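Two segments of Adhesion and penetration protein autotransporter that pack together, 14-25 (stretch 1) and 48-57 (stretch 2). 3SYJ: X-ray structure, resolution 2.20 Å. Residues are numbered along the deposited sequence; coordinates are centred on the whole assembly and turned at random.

Stretch 1 (14-25) DFAENKGKFTVG
Stretch 2 48-57: MIDFSVVSRN

The contact between residues 14-25 and 48-57 buries 563 Å², both sides summed, and is pinned at three polar points. At one end, E17 and R56 form a salt bridge: OE1 of E17 accepts from R56 NH1 at 3.0 Å and from R56 NH2 at 3.1 Å, lying at the guanidinium edge near its plane. Both side chains bend so that their ends meet, E17 with chi1 and chi2 m (-50°, -65°) and R56 likewise (-78°, -81°), chi3 being 108°. At the centre is N18, the first residue to leave helical phi/psi after the helix that enters stretch 1. Its positive phi (52/45) belongs to a Schellman motif, in which K19 N bonds to D14 O (2.8 Å). With chi1 m and chi2 118°, the N18 amide bridges the backbones: N18 OD1 accepts from F51 N (2.9 Å), while N18 ND2 donates to I49 O (3.0 Å) and, within its own stretch, to F22 O (2.9 Å). Asparagine suits this place because one short side chain offers both acceptor and donor. At the other end, G25 N donates to M48 O (2.9 Å), and G25 CA lies 4.4 Å from M48 CA; N18 CA is 6.9 Å from F51 CA. G25 adopts phi/psi 88/-18, which calls for glycine.

Between N18 and G25, a type II' turn from K19 to F22, closed by F22 N to K19 O (2.8 Å), brings F22 back toward the interface. M48, with phi/psi -49/130 and its CA-to-CB bond directed toward stretch 1, extends t, p, t into the apolar interior. M48 CE sits over one face of the F15 ring, 3.6 Å from its centroid and 2° off the normal, and M48 CE is 3.8 Å from F22 CB. F15 (chi1 t, chi2 88°) also packs F15 CD2 against F51 CE2 at 3.8 Å. At the exposed margin V24 (chi1 t) places V24 CG1 3.7 Å from D50 CB.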

# COMPACT_ATOMS: atom_id res chain seq x y z
N ASP A 14 8.39 -52.51 -14.70
CA ASP A 14 7.85 -51.54 -13.75
C ASP A 14 6.77 -52.17 -12.88
O ASP A 14 6.72 -51.94 -11.67
CB ASP A 14 7.30 -50.31 -14.49
CG ASP A 14 8.40 -49.36 -14.97
OD1 ASP A 14 9.58 -49.58 -14.60
OD2 ASP A 14 8.09 -48.40 -15.71
N PHE A 15 5.92 -52.98 -13.51
CA PHE A 15 4.84 -53.69 -12.83
C PHE A 15 5.41 -54.46 -11.64
O PHE A 15 4.91 -54.34 -10.52
CB PHE A 15 4.13 -54.64 -13.81
CG PHE A 15 2.70 -54.94 -13.44
CD1 PHE A 15 1.67 -54.12 -13.89
CD2 PHE A 15 2.38 -56.05 -12.68
CE1 PHE A 15 0.35 -54.40 -13.57
CE2 PHE A 15 1.06 -56.33 -12.35
CZ PHE A 15 0.04 -55.51 -12.80
N ALA A 16 6.47 -55.24 -11.88
CA ALA A 16 7.03 -56.10 -10.84
C ALA A 16 7.70 -55.31 -9.72
O ALA A 16 7.68 -55.72 -8.56
CB ALA A 16 8.02 -57.08 -11.44
N GLU A 17 8.30 -54.17 -10.07
CA GLU A 17 9.03 -53.36 -9.10
C GLU A 17 8.15 -52.26 -8.49
O GLU A 17 8.65 -51.45 -7.71
CB GLU A 17 10.27 -52.72 -9.74
CG GLU A 17 11.19 -53.68 -10.52
CD GLU A 17 11.86 -54.74 -9.65
OE1 GLU A 17 11.95 -54.56 -8.42
OE2 GLU A 17 12.32 -55.76 -10.22
N ASN A 18 6.87 -52.23 -8.83
CA ASN A 18 6.00 -51.12 -8.42
C ASN A 18 6.63 -49.78 -8.79
O ASN A 18 6.65 -48.85 -7.97
CB ASN A 18 5.71 -51.16 -6.91
CG ASN A 18 4.66 -52.21 -6.54
OD1 ASN A 18 4.95 -53.15 -5.79
ND2 ASN A 18 3.44 -52.06 -7.06
N LYS A 19 7.15 -49.68 -10.00
CA LYS A 19 7.74 -48.44 -10.49
C LYS A 19 6.97 -47.90 -11.68
O LYS A 19 5.88 -48.37 -11.98
CB LYS A 19 9.22 -48.63 -10.83
CG LYS A 19 10.04 -48.98 -9.60
CD LYS A 19 11.49 -49.25 -9.92
CE LYS A 19 12.29 -49.35 -8.64
NZ LYS A 19 13.74 -49.47 -8.89
N GLY A 20 7.52 -46.90 -12.35
CA GLY A 20 6.76 -46.16 -13.34
C GLY A 20 5.42 -45.76 -12.75
O GLY A 20 5.34 -45.22 -11.65
N LYS A 21 4.36 -46.05 -13.48
CA LYS A 21 3.03 -45.66 -13.05
C LYS A 21 2.44 -46.69 -12.11
O LYS A 21 1.36 -46.47 -11.54
CB LYS A 21 2.12 -45.42 -14.26
CG LYS A 21 2.20 -43.99 -14.76
CD LYS A 21 1.87 -43.87 -16.23
CE LYS A 21 1.87 -42.41 -16.65
NZ LYS A 21 2.19 -42.27 -18.10
N PHE A 22 3.15 -47.79 -11.91
CA PHE A 22 2.62 -48.90 -11.14
C PHE A 22 3.00 -48.86 -9.65
O PHE A 22 3.34 -49.88 -9.04
CB PHE A 22 3.03 -50.22 -11.79
CG PHE A 22 2.44 -50.42 -13.16
CD1 PHE A 22 1.07 -50.66 -13.32
CD2 PHE A 22 3.24 -50.34 -14.29
CE1 PHE A 22 0.52 -50.83 -14.58
CE2 PHE A 22 2.69 -50.52 -15.56
CZ PHE A 22 1.33 -50.77 -15.70
N THR A 23 2.95 -47.66 -9.09
CA THR A 23 3.21 -47.48 -7.68
C THR A 23 2.05 -48.10 -6.91
O THR A 23 0.94 -48.22 -7.43
CB THR A 23 3.30 -46.01 -7.34
OG1 THR A 23 2.20 -45.33 -7.94
CG2 THR A 23 4.60 -45.42 -7.88
N VAL A 24 2.31 -48.48 -5.67
CA VAL A 24 1.30 -49.17 -4.89
C VAL A 24 0.05 -48.30 -4.78
O VAL A 24 0.15 -47.09 -4.54
CB VAL A 24 1.83 -49.55 -3.49
CG1 VAL A 24 0.77 -50.30 -2.71
CG2 VAL A 24 3.09 -50.38 -3.62
N GLY A 25 -1.12 -48.91 -4.98
CA GLY A 25 -2.39 -48.21 -4.84
C GLY A 25 -2.87 -47.51 -6.09
O GLY A 25 -4.06 -47.19 -6.19
N MET A 48 -3.35 -50.82 -7.26
CA MET A 48 -2.19 -51.65 -7.60
C MET A 48 -1.63 -52.39 -6.39
O MET A 48 -1.37 -51.80 -5.35
CB MET A 48 -1.08 -50.79 -8.22
CG MET A 48 0.18 -51.56 -8.55
SD MET A 48 -0.01 -52.75 -9.91
CE MET A 48 1.68 -53.34 -10.07
N ILE A 49 -1.43 -53.70 -6.56
CA ILE A 49 -0.91 -54.57 -5.51
C ILE A 49 0.44 -54.08 -4.96
O ILE A 49 1.21 -53.43 -5.66
CB ILE A 49 -0.77 -56.01 -6.07
CG1 ILE A 49 -0.52 -57.03 -4.96
CG2 ILE A 49 0.33 -56.09 -7.12
CD1 ILE A 49 -0.50 -58.46 -5.45
N ASP A 50 0.73 -54.37 -3.70
CA ASP A 50 2.02 -54.05 -3.12
C ASP A 50 2.86 -55.31 -3.23
O ASP A 50 2.64 -56.27 -2.49
CB ASP A 50 1.86 -53.65 -1.65
CG ASP A 50 3.16 -53.16 -1.01
OD1 ASP A 50 4.27 -53.53 -1.46
OD2 ASP A 50 3.07 -52.40 -0.01
N PHE A 51 3.80 -55.32 -4.17
CA PHE A 51 4.61 -56.51 -4.42
C PHE A 51 5.77 -56.67 -3.42
O PHE A 51 6.55 -57.63 -3.50
CB PHE A 51 5.15 -56.52 -5.86
CG PHE A 51 4.20 -57.11 -6.89
CD1 PHE A 51 3.56 -58.33 -6.66
CD2 PHE A 51 4.01 -56.47 -8.11
CE1 PHE A 51 2.72 -58.88 -7.61
CE2 PHE A 51 3.17 -57.02 -9.07
CZ PHE A 51 2.51 -58.22 -8.82
N SER A 52 5.88 -55.76 -2.46
CA SER A 52 6.97 -55.85 -1.48
C SER A 52 6.92 -57.14 -0.64
O SER A 52 7.92 -57.53 -0.04
CB SER A 52 7.02 -54.60 -0.59
OG SER A 52 5.97 -54.60 0.36
N VAL A 53 5.78 -57.81 -0.63
CA VAL A 53 5.63 -59.08 0.09
C VAL A 53 6.26 -60.26 -0.65
O VAL A 53 6.35 -61.37 -0.12
CB VAL A 53 4.15 -59.41 0.36
CG1 VAL A 53 3.47 -58.25 1.05
CG2 VAL A 53 3.45 -59.77 -0.94
N VAL A 54 6.67 -60.01 -1.89
CA VAL A 54 7.33 -61.03 -2.70
C VAL A 54 8.85 -60.95 -2.54
O VAL A 54 9.44 -59.87 -2.61
CB VAL A 54 6.98 -60.89 -4.19
CG1 VAL A 54 7.76 -61.91 -5.03
CG2 VAL A 54 5.48 -61.03 -4.39
N SER A 55 9.48 -62.10 -2.34
CA SER A 55 10.92 -62.11 -2.15
C SER A 55 11.59 -61.60 -3.42
O SER A 55 11.09 -61.81 -4.51
CB SER A 55 11.42 -63.50 -1.78
OG SER A 55 11.22 -64.41 -2.84
N ARG A 56 12.73 -60.94 -3.26
CA ARG A 56 13.51 -60.46 -4.38
C ARG A 56 13.79 -61.54 -5.43
O ARG A 56 13.89 -61.24 -6.62
CB ARG A 56 14.84 -59.91 -3.88
CG ARG A 56 14.76 -58.53 -3.26
CD ARG A 56 14.75 -57.49 -4.36
NE ARG A 56 13.44 -56.90 -4.49
CZ ARG A 56 12.93 -56.44 -5.62
NH1 ARG A 56 13.60 -56.52 -6.77
NH2 ARG A 56 11.71 -55.91 -5.61
N ASN A 57 13.96 -62.78 -5.01
CA ASN A 57 14.27 -63.85 -5.96
C ASN A 57 13.03 -64.45 -6.60
O ASN A 57 13.12 -65.39 -7.38
CB ASN A 57 15.12 -64.94 -5.31
CG ASN A 57 14.38 -65.67 -4.22
OD1 ASN A 57 13.15 -65.69 -4.19
ND2 ASN A 57 15.13 -66.29 -3.32